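Local coordinates for protein farnesyltransferase, putative (Trypanosoma cruzi, PDB 3WCA) that probably catalyses the magnesium-dependent, NAD(P)H-using condensation of two farnesyl diphosphate molecules to squalene, the first step from farnesyl diphosphate toward lanosterol, at residues F42-M53 with S275-P283; F60-E71 with I132-M143. The protein carries 1 engineered substitution. One frame throughout, in Å; residues are numbered along the deposited sequence.

Interaction 1: residues F42-M53 with S275-P283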
loop_
_atom_site.group_PDB
_atom_site.type_symbol
_atom_site.label_atom_id
_atom_site.label_comp_id
_atom_site.label_asym_id
_atom_site.label_seq_id
_atom_site.Cartn_x
_atom_site.Cartn_y
_atom_site.Cartn_z
ATOM N N PHE A 42 -5.107 -5.098 7.289
ATOM C CA PHE A 42 -3.973 -6.004 7.205
ATOM C C PHE A 42 -4.084 -7.156 8.202
ATOM O O PHE A 42 -3.735 -8.289 7.888
ATOM C CB PHE A 42 -2.692 -5.233 7.494
ATOM C CG PHE A 42 -1.444 -5.929 7.051
ATOM C CD1 PHE A 42 -1.136 -6.026 5.699
ATOM C CD2 PHE A 42 -0.562 -6.463 7.986
ATOM C CE1 PHE A 42 0.038 -6.641 5.277
ATOM C CE2 PHE A 42 0.615 -7.082 7.577
ATOM C CZ PHE A 42 0.919 -7.171 6.220
ATOM N N ALA A 43 -4.564 -6.845 9.402
ATOM C CA ALA A 43 -4.700 -7.826 10.475
ATOM C C ALA A 43 -5.630 -8.989 10.144
ATOM O O ALA A 43 -5.624 -10.000 10.833
ATOM C CB ALA A 43 -5.155 -7.135 11.778
ATOM N N VAL A 44 -6.438 -8.847 9.103
ATOM C CA VAL A 44 -7.325 -9.927 8.722
ATOM C C VAL A 44 -6.596 -10.753 7.682
ATOM O O VAL A 44 -6.500 -11.975 7.787
ATOM C CB VAL A 44 -8.642 -9.412 8.098
ATOM C CG1 VAL A 44 -9.473 -10.590 7.615
ATOM C CG2 VAL A 44 -9.436 -8.604 9.119
ATOM N N VAL A 45 -6.075 -10.068 6.678
ATOM C CA VAL A 45 -5.378 -10.729 5.593
ATOM C C VAL A 45 -4.156 -11.499 6.063
ATOM O O VAL A 45 -3.868 -12.579 5.556
ATOM C CB VAL A 45 -4.939 -9.710 4.528
ATOM C CG1 VAL A 45 -4.369 -10.429 3.330
ATOM C CG2 VAL A 45 -6.129 -8.853 4.122
ATOM N N ILE A 46 -3.434 -10.940 7.029
ATOM C CA ILE A 46 -2.242 -11.585 7.529
ATOM C C ILE A 46 -2.543 -12.975 8.105
ATOM O O ILE A 46 -1.668 -13.832 8.152
ATOM C CB ILE A 46 -1.552 -10.709 8.604
ATOM C CG1 ILE A 46 -0.097 -11.149 8.775
ATOM C CG2 ILE A 46 -2.308 -10.800 9.933
ATOM C CD1 ILE A 46 0.637 -10.409 9.883
ATOM N N MET A 47 -3.785 -13.207 8.515
ATOM C CA MET A 47 -4.152 -14.495 9.090
ATOM C C MET A 47 -4.127 -15.637 8.081
ATOM O O MET A 47 -4.190 -16.803 8.460
ATOM C CB MET A 47 -5.529 -14.402 9.755
ATOM C CG MET A 47 -5.553 -13.491 10.982
ATOM S SD MET A 47 -4.281 -13.948 12.216
ATOM C CE MET A 47 -3.998 -12.355 13.025
ATOM N N GLU A 48 -4.044 -15.294 6.800
ATOM C CA GLU A 48 -3.970 -16.275 5.714
ATOM C C GLU A 48 -2.618 -16.996 5.757
ATOM O O GLU A 48 -2.479 -18.122 5.272
ATOM C CB GLU A 48 -4.085 -15.580 4.351
ATOM C CG GLU A 48 -5.454 -14.976 4.008
ATOM C CD GLU A 48 -6.583 -15.996 4.075
ATOM O OE1 GLU A 48 -6.336 -17.187 3.793
ATOM O OE2 GLU A 48 -7.722 -15.601 4.397
ATOM N N LEU A 49 -1.621 -16.332 6.331
ATOM C CA LEU A 49 -0.272 -16.876 6.421
ATOM C C LEU A 49 -0.097 -17.880 7.544
ATOM O O LEU A 49 -0.745 -17.782 8.597
ATOM C CB LEU A 49 0.743 -15.739 6.600
ATOM C CG LEU A 49 0.899 -14.811 5.391
ATOM C CD1 LEU A 49 1.791 -13.645 5.755
ATOM C CD2 LEU A 49 1.494 -15.576 4.222
ATOM N N ASP A 50 0.779 -18.856 7.307
ATOM C CA ASP A 50 1.070 -19.876 8.308
ATOM C C ASP A 50 1.821 -19.194 9.450
ATOM O O ASP A 50 2.556 -18.228 9.236
ATOM C CB ASP A 50 1.933 -20.996 7.711
ATOM C CG ASP A 50 1.166 -21.875 6.743
ATOM O OD1 ASP A 50 0.403 -21.332 5.925
ATOM O OD2 ASP A 50 1.333 -23.113 6.789
ATOM N N GLU A 51 1.632 -19.709 10.657
ATOM C CA GLU A 51 2.245 -19.162 11.857
ATOM C C GLU A 51 3.679 -18.609 11.754
ATOM O O GLU A 51 3.922 -17.465 12.136
ATOM C CB GLU A 51 2.146 -20.210 12.971
ATOM C CG GLU A 51 2.831 -19.855 14.284
ATOM C CD GLU A 51 2.184 -20.548 15.473
ATOM O OE1 GLU A 51 1.168 -20.026 15.981
ATOM O OE2 GLU A 51 2.676 -21.618 15.886
ATOM N N GLU A 52 4.624 -19.386 11.239
ATOM C CA GLU A 52 6.007 -18.903 11.160
ATOM C C GLU A 52 6.204 -17.664 10.286
ATOM O O GLU A 52 6.880 -16.705 10.672
ATOM C CB GLU A 52 6.937 -20.012 10.670
ATOM C CG GLU A 52 8.394 -19.578 10.651
ATOM C CD GLU A 52 9.345 -20.707 10.306
ATOM O OE1 GLU A 52 9.396 -21.695 11.077
ATOM O OE2 GLU A 52 10.040 -20.602 9.266
ATOM N N MET A 53 5.631 -17.704 9.094
ATOM C CA MET A 53 5.717 -16.601 8.150
ATOM C C MET A 53 4.922 -15.438 8.724
ATOM O O MET A 53 5.323 -14.280 8.627
ATOM C CB MET A 53 5.102 -17.031 6.811
ATOM C CG MET A 53 4.990 -15.942 5.758
ATOM S SD MET A 53 6.561 -15.600 4.975
ATOM C CE MET A 53 6.432 -16.657 3.528
ATOM N N SER A 275 -0.931 -20.280 0.832
ATOM C CA SER A 275 -1.039 -19.286 1.898
ATOM C C SER A 275 -0.472 -17.962 1.400
ATOM O O SER A 275 -1.095 -16.914 1.561
ATOM C CB SER A 275 -0.261 -19.717 3.148
ATOM O OG SER A 275 -0.896 -20.802 3.799
ATOM N N VAL A 276 0.717 -18.028 0.804
ATOM C CA VAL A 276 1.389 -16.852 0.281
ATOM C C VAL A 276 0.511 -16.242 -0.798
ATOM O O VAL A 276 0.338 -15.029 -0.854
ATOM C CB VAL A 276 2.781 -17.204 -0.324
ATOM C CG1 VAL A 276 3.343 -15.996 -1.100
ATOM C CG2 VAL A 276 3.760 -17.615 0.795
ATOM N N PHE A 277 -0.060 -17.084 -1.645
ATOM C CA PHE A 277 -0.915 -16.574 -2.697
ATOM C C PHE A 277 -2.144 -15.817 -2.179
ATOM O O PHE A 277 -2.408 -14.697 -2.618
ATOM C CB PHE A 277 -1.369 -17.694 -3.623
ATOM C CG PHE A 277 -2.311 -17.227 -4.694
ATOM C CD1 PHE A 277 -3.675 -17.094 -4.430
ATOM C CD2 PHE A 277 -1.821 -16.842 -5.939
ATOM C CE1 PHE A 277 -4.545 -16.576 -5.392
ATOM C CE2 PHE A 277 -2.675 -16.322 -6.911
ATOM C CZ PHE A 277 -4.045 -16.187 -6.635
ATOM N N ALA A 278 -2.894 -16.409 -1.254
ATOM C CA ALA A 278 -4.087 -15.727 -0.751
ATOM C C ALA A 278 -3.733 -14.414 -0.046
ATOM O O ALA A 278 -4.410 -13.401 -0.234
ATOM C CB ALA A 278 -4.877 -16.649 0.191
ATOM N N PHE A 279 -2.675 -14.435 0.763
ATOM C CA PHE A 279 -2.227 -13.245 1.484
ATOM C C PHE A 279 -1.841 -12.126 0.507
ATOM O O PHE A 279 -2.100 -10.951 0.768
ATOM C CB PHE A 279 -1.017 -13.582 2.370
ATOM C CG PHE A 279 -0.298 -12.375 2.891
ATOM C CD1 PHE A 279 -0.787 -11.664 3.987
ATOM C CD2 PHE A 279 0.850 -11.910 2.249
ATOM C CE1 PHE A 279 -0.143 -10.501 4.435
ATOM C CE2 PHE A 279 1.499 -10.755 2.684
ATOM C CZ PHE A 279 1.004 -10.047 3.777
ATOM N N SER A 280 -1.226 -12.507 -0.613
ATOM C CA SER A 280 -0.778 -11.564 -1.645
ATOM C C SER A 280 -1.869 -11.076 -2.603
ATOM O O SER A 280 -1.875 -9.914 -3.024
ATOM C CB SER A 280 0.349 -12.201 -2.472
ATOM O OG SER A 280 1.492 -12.483 -1.665
ATOM N N ALA A 281 -2.800 -11.967 -2.920
ATOM C CA ALA A 281 -3.880 -11.682 -3.858
ATOM C C ALA A 281 -5.026 -10.828 -3.347
ATOM O O ALA A 281 -5.485 -9.927 -4.042
ATOM C CB ALA A 281 -4.441 -12.989 -4.390
ATOM N N ILE A 282 -5.493 -11.125 -2.142
ATOM C CA ILE A 282 -6.627 -10.416 -1.576
ATOM C C ILE A 282 -6.529 -8.898 -1.600
ATOM O O ILE A 282 -7.455 -8.234 -2.040
ATOM C CB ILE A 282 -6.914 -10.935 -0.152
ATOM C CG1 ILE A 282 -7.486 -12.359 -0.266
ATOM C CG2 ILE A 282 -7.858 -9.993 0.600
ATOM C CD1 ILE A 282 -7.628 -13.093 1.069
ATOM N N PRO A 283 -5.410 -8.329 -1.133
ATOM C CA PRO A 283 -5.310 -6.870 -1.159
ATOM C C PRO A 283 -5.332 -6.332 -2.597
ATOM O O PRO A 283 -5.894 -5.265 -2.857
ATOM C CB PRO A 283 -3.979 -6.608 -0.453
ATOM C CG PRO A 283 -3.872 -7.803 0.512
ATOM C CD PRO A 283 -4.260 -8.918 -0.425
#
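Ser275, at the start of helix 274-294, gives its hydroxyl proton to Asp50, and Ser275 OG lies 2.5 Å from Asp50 OD1, nearly along the carboxylate C-O axis. This is the one hydrogen bond between 42-53 and 275-283. Asp50 precedes helix 51-72 at the N-cap position, but its side chain makes no capping bond; OD1 is taken by Ser275. Val276 follows with a lighter touch: Val276 CG2 lies 3.9 Å from Met53 CE, at the end of a chain bent at chi2 and chi3. Ala278 CB lies 3.9 Å from Glu48 OE1.

Phe279 is the centre of the contact. The ring reaches in among the side chains of 42-49 because chi1 (166°) turns CG away from the backbone N. Leu49 CD1 sits over the middle of one face in a CH-pi contact, 3.7 Å from the Phe279 ring centroid and 12° off the normal. In the ring plane, Val45 O and Phe42 CZ meet the edge; the Phe42 ring is steeply inclined, its plane at 79° to that of Phe279. One turn on, Ile282 slides past Val45 in the opposite direction, and Pro283 CG packs 3.9 Å from Val45 CG1.

The contact is thus mainly apolar packing round Phe279, with one hydrogen bond at the start of 275-283. Leu49 over one face and Phe42 and Val45 at the edge probably limit how the Phe279 ring can turn, and Phe279 in turn backs Phe42, which touches the bound farnesyl thiodiphosphate.

Interaction 2: residues F60-E71 with I132-M143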
loop_
_atom_site.group_PDB
_atom_site.type_symbol
_atom_site.label_atom_id
_atom_site.label_comp_id
_atom_site.label_asym_id
_atom_site.label_seq_id
_atom_site.Cartn_x
_atom_site.Cartn_y
_atom_site.Cartn_z
ATOM N N PHE A 60 7.298 -7.346 10.959
ATOM C CA PHE A 60 7.761 -6.524 9.853
ATOM C C PHE A 60 6.829 -5.323 9.696
ATOM O O PHE A 60 7.274 -4.174 9.577
ATOM C CB PHE A 60 7.749 -7.363 8.576
ATOM C CG PHE A 60 8.082 -6.598 7.331
ATOM C CD1 PHE A 60 9.104 -5.647 7.330
ATOM C CD2 PHE A 60 7.447 -6.908 6.123
ATOM C CE1 PHE A 60 9.501 -5.020 6.137
ATOM C CE2 PHE A 60 7.832 -6.292 4.930
ATOM C CZ PHE A 60 8.872 -5.343 4.937
ATOM N N TYR A 61 5.530 -5.608 9.701
ATOM C CA TYR A 61 4.507 -4.586 9.566
ATOM C C TYR A 61 4.518 -3.589 10.716
ATOM O O TYR A 61 4.334 -2.395 10.501
ATOM C CB TYR A 61 3.124 -5.236 9.476
ATOM C CG TYR A 61 1.985 -4.245 9.543
ATOM C CD1 TYR A 61 1.467 -3.659 8.389
ATOM C CD2 TYR A 61 1.456 -3.857 10.776
ATOM C CE1 TYR A 61 0.447 -2.704 8.458
ATOM C CE2 TYR A 61 0.445 -2.904 10.860
ATOM C CZ TYR A 61 -0.055 -2.330 9.702
ATOM O OH TYR A 61 -1.035 -1.365 9.809
ATOM N N LEU A 62 4.717 -4.061 11.937
ATOM C CA LEU A 62 4.710 -3.146 13.071
ATOM C C LEU A 62 5.932 -2.228 13.072
ATOM O O LEU A 62 5.844 -1.058 13.448
ATOM C CB LEU A 62 4.604 -3.926 14.376
ATOM C CG LEU A 62 3.243 -4.610 14.590
ATOM C CD1 LEU A 62 3.289 -5.498 15.840
ATOM C CD2 LEU A 62 2.158 -3.546 14.738
ATOM N N VAL A 63 7.073 -2.751 12.642
ATOM C CA VAL A 63 8.274 -1.936 12.572
ATOM C C VAL A 63 8.006 -0.757 11.625
ATOM O O VAL A 63 8.214 0.399 11.993
ATOM C CB VAL A 63 9.480 -2.754 12.046
ATOM C CG1 VAL A 63 10.613 -1.822 11.642
ATOM C CG2 VAL A 63 9.956 -3.722 13.121
ATOM N N LEU A 64 7.519 -1.059 10.421
ATOM C CA LEU A 64 7.234 -0.032 9.424
ATOM C C LEU A 64 6.118 0.885 9.899
ATOM O O LEU A 64 6.100 2.084 9.595
ATOM C CB LEU A 64 6.840 -0.675 8.085
ATOM C CG LEU A 64 7.862 -1.629 7.457
ATOM C CD1 LEU A 64 7.420 -1.980 6.039
ATOM C CD2 LEU A 64 9.249 -0.970 7.429
ATOM N N ARG A 65 5.187 0.313 10.651
ATOM C CA ARG A 65 4.069 1.073 11.170
ATOM C C ARG A 65 4.587 2.098 12.169
ATOM O O ARG A 65 4.046 3.200 12.287
ATOM C CB ARG A 65 3.080 0.139 11.849
ATOM C CG ARG A 65 1.861 0.845 12.356
ATOM C CD ARG A 65 1.143 1.567 11.230
ATOM N NE ARG A 65 0.022 2.327 11.763
ATOM C CZ ARG A 65 -0.944 2.853 11.024
ATOM N NH1 ARG A 65 -0.929 2.704 9.703
ATOM N NH2 ARG A 65 -1.929 3.517 11.615
ATOM N N ALA A 66 5.622 1.722 12.909
ATOM C CA ALA A 66 6.227 2.639 13.865
ATOM C C ALA A 66 6.829 3.804 13.065
ATOM O O ALA A 66 6.589 4.968 13.390
ATOM C CB ALA A 66 7.316 1.922 14.668
ATOM N N LEU A 67 7.595 3.492 12.015
ATOM C CA LEU A 67 8.195 4.538 11.179
ATOM C C LEU A 67 7.124 5.495 10.690
ATOM O O LEU A 67 7.274 6.725 10.768
ATOM C CB LEU A 67 8.870 3.957 9.935
ATOM C CG LEU A 67 10.154 3.153 10.065
ATOM C CD1 LEU A 67 10.627 2.741 8.673
ATOM C CD2 LEU A 67 11.198 3.991 10.775
ATOM N N ASP A 68 6.053 4.918 10.155
ATOM C CA ASP A 68 4.959 5.705 9.622
ATOM C C ASP A 68 4.406 6.658 10.670
ATOM O O ASP A 68 4.072 7.801 10.367
ATOM C CB ASP A 68 3.842 4.793 9.122
ATOM C CG ASP A 68 2.723 5.567 8.483
ATOM O OD1 ASP A 68 2.957 6.149 7.404
ATOM O OD2 ASP A 68 1.620 5.610 9.064
ATOM N N THR A 69 4.311 6.178 11.903
ATOM C CA THR A 69 3.790 6.981 12.995
ATOM C C THR A 69 4.665 8.215 13.253
ATOM O O THR A 69 4.155 9.287 13.587
ATOM C CB THR A 69 3.662 6.125 14.273
ATOM O OG1 THR A 69 2.705 5.086 14.041
ATOM C CG2 THR A 69 3.201 6.961 15.445
ATOM N N VAL A 70 5.978 8.071 13.096
ATOM C CA VAL A 70 6.869 9.211 13.294
ATOM C C VAL A 70 6.729 10.175 12.105
ATOM O O VAL A 70 6.591 11.386 12.282
ATOM C CB VAL A 70 8.344 8.761 13.423
ATOM C CG1 VAL A 70 9.260 9.983 13.499
ATOM C CG2 VAL A 70 8.518 7.902 14.666
ATOM N N GLU A 71 6.743 9.630 10.895
ATOM C CA GLU A 71 6.622 10.442 9.696
ATOM C C GLU A 71 5.323 11.246 9.638
ATOM O O GLU A 71 5.320 12.394 9.178
ATOM C CB GLU A 71 6.715 9.560 8.449
ATOM C CG GLU A 71 6.383 10.289 7.152
ATOM C CD GLU A 71 6.092 9.342 6.002
ATOM O OE1 GLU A 71 5.377 8.342 6.223
ATOM O OE2 GLU A 71 6.562 9.604 4.876
ATOM N N ILE A 132 13.941 -7.462 7.308
ATOM C CA ILE A 132 13.208 -6.445 8.049
ATOM C C ILE A 132 14.069 -5.230 8.387
ATOM O O ILE A 132 13.659 -4.084 8.186
ATOM C CB ILE A 132 12.631 -7.052 9.354
ATOM C CG1 ILE A 132 11.683 -8.213 8.996
ATOM C CG2 ILE A 132 11.920 -5.972 10.178
ATOM C CD1 ILE A 132 10.970 -8.847 10.194
ATOM N N SER A 133 15.266 -5.482 8.900
ATOM C CA SER A 133 16.166 -4.395 9.264
ATOM C C SER A 133 16.565 -3.633 8.009
ATOM O O SER A 133 16.660 -2.401 8.016
ATOM C CB SER A 133 17.413 -4.962 9.952
ATOM O OG SER A 133 18.157 -3.933 10.567
ATOM N N GLY A 134 16.773 -4.378 6.927
ATOM C CA GLY A 134 17.181 -3.775 5.668
ATOM C C GLY A 134 16.129 -2.893 5.023
ATOM O O GLY A 134 16.445 -1.824 4.485
ATOM N N ILE A 135 14.876 -3.347 5.056
ATOM C CA ILE A 135 13.782 -2.584 4.469
ATOM C C ILE A 135 13.467 -1.391 5.357
ATOM O O ILE A 135 13.187 -0.306 4.865
ATOM C CB ILE A 135 12.502 -3.452 4.301
ATOM C CG1 ILE A 135 12.793 -4.640 3.375
ATOM C CG2 ILE A 135 11.373 -2.616 3.714
ATOM C CD1 ILE A 135 13.265 -4.244 1.998
ATOM N N CYS A 136 13.518 -1.601 6.668
ATOM C CA CYS A 136 13.241 -0.538 7.641
ATOM C C CYS A 136 14.114 0.699 7.417
ATOM O O CYS A 136 13.625 1.828 7.399
ATOM C CB CYS A 136 13.469 -1.053 9.056
ATOM S SG CYS A 136 13.269 0.219 10.290
ATOM N N GLU A 137 15.411 0.464 7.252
ATOM C CA GLU A 137 16.377 1.530 7.020
ATOM C C GLU A 137 16.117 2.262 5.697
ATOM O O GLU A 137 16.058 3.493 5.659
ATOM C CB GLU A 137 17.796 0.950 7.023
ATOM C CG GLU A 137 18.873 1.965 6.702
ATOM C CD GLU A 137 20.268 1.477 7.055
ATOM O OE1 GLU A 137 20.687 0.416 6.539
ATOM O OE2 GLU A 137 20.943 2.166 7.852
ATOM N N ARG A 138 15.974 1.510 4.611
ATOM C CA ARG A 138 15.722 2.123 3.319
ATOM C C ARG A 138 14.410 2.924 3.279
ATOM O O ARG A 138 14.354 3.989 2.667
ATOM C CB ARG A 138 15.743 1.052 2.227
ATOM C CG ARG A 138 17.141 0.480 1.979
ATOM C CD ARG A 138 17.101 -0.797 1.154
ATOM N NE ARG A 138 16.653 -0.568 -0.217
ATOM C CZ ARG A 138 16.375 -1.545 -1.071
ATOM N NH1 ARG A 138 16.495 -2.807 -0.678
ATOM N NH2 ARG A 138 15.985 -1.270 -2.314
ATOM N N MET A 139 13.356 2.433 3.932
ATOM C CA MET A 139 12.089 3.172 3.938
ATOM C C MET A 139 12.228 4.448 4.756
ATOM O O MET A 139 11.719 5.506 4.382
ATOM C CB MET A 139 10.948 2.335 4.532
ATOM C CG MET A 139 9.649 3.149 4.742
ATOM S SD MET A 139 8.237 2.149 5.315
ATOM C CE MET A 139 8.190 0.934 3.934
ATOM N N ALA A 140 12.901 4.336 5.894
ATOM C CA ALA A 140 13.105 5.485 6.766
ATOM C C ALA A 140 13.836 6.616 6.033
ATOM O O ALA A 140 13.409 7.768 6.066
ATOM C CB ALA A 140 13.890 5.065 7.991
ATOM N N ASN A 141 14.928 6.289 5.354
ATOM C CA ASN A 141 15.681 7.322 4.645
ATOM C C ASN A 141 14.856 7.916 3.504
ATOM O O ASN A 141 14.948 9.108 3.219
ATOM C CB ASN A 141 17.011 6.745 4.158
ATOM C CG ASN A 141 17.932 6.378 5.322
ATOM O OD1 ASN A 141 18.734 5.445 5.239
ATOM N ND2 ASN A 141 17.814 7.120 6.418
ATOM N N GLY A 142 14.030 7.082 2.877
ATOM C CA GLY A 142 13.182 7.561 1.803
ATOM C C GLY A 142 12.169 8.540 2.370
ATOM O O GLY A 142 11.895 9.588 1.788
ATOM N N MET A 143 11.603 8.205 3.521
ATOM C CA MET A 143 10.633 9.090 4.144
ATOM C C MET A 143 11.315 10.420 4.461
ATOM O O MET A 143 10.721 11.485 4.276
ATOM C CB MET A 143 10.087 8.480 5.437
ATOM C CG MET A 143 9.214 7.236 5.263
ATOM S SD MET A 143 8.759 6.577 6.890
ATOM C CE MET A 143 7.215 5.689 6.511
HETATM O O HOH W 1 7.999 11.750 3.937
#
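Leu67 enters segment 132-143 of helix 126-147 as a knob, its side chain held in the hole formed by Cys136, Met139, Ala140 and Met143. Its two methyls divide the work: Leu67 CD1 presses on the backbone at 3.4 Å from Cys136 O, while CD2 lies 4.0 Å from Ala140 CB. The segments run nearly parallel, their axes 18° apart and 10.1 Å at closest approach, which lets similar apolar contacts recur along both.

Sulfur-containing side chains supply much of that packing. Cys136 SG rests 3.6 Å from Val63 CG1. Met139 crosses Leu64 at about a right angle, and a bend at its last torsion (chi3 -57°) brings Met139 CE to 3.7 Å from Leu64 CD1. Met143 instead stays extended, its SD passing 4.0 Å from Leu67 CB, and runs on to Asp68 and Glu71, so that Met143 CE comes within 3.2 Å of Glu71 OE1.

The aromatic contribution is made by Phe60: Ile135 CG2 and CB approach the edge of its ring, and Ile132 packs against its CB and CD1.

Polar contact is indirect. A water donates to both Glu71 OE2 and Met143 O, bridging the segments at the end where Asp68 and Glu71, with Asp72, form the magnesium site. Tyr160 also hydrogen-bonds Glu71 OE2, so this oxygen has two partners, an arrangement likely to restrain the carboxylate's rotation.

Around the pair the fold is all helical. Helix 154-179 packs through Val168 against Leu64 and Met139 and through Leu167 against Ile135, while helices 26-38 and 105-112 contact other faces of 60-71.

Interactions 1 and 2 illustrate how one long helix can serve two parts of an active site. Helix 51-72 contributes its start (residues 51-53) to interaction 1 and residues 60-71 to interaction 2, and the two centres lie 20 Å apart. Along the chain, 42-53 comes first, then 60-71 and 132-143, and 275-283 last, so interaction 1 encloses interaction 2 in sequence. They meet where Phe42 stacks on Tyr61, with Phe42 CD2 3.5 Å from Tyr61 CD1; both residues touch the bound farnesyl thiodiphosphate. Both interactions thus border the ligand pocket, and interaction 2 also extends to the magnesium-binding acids within the same all-helical fold.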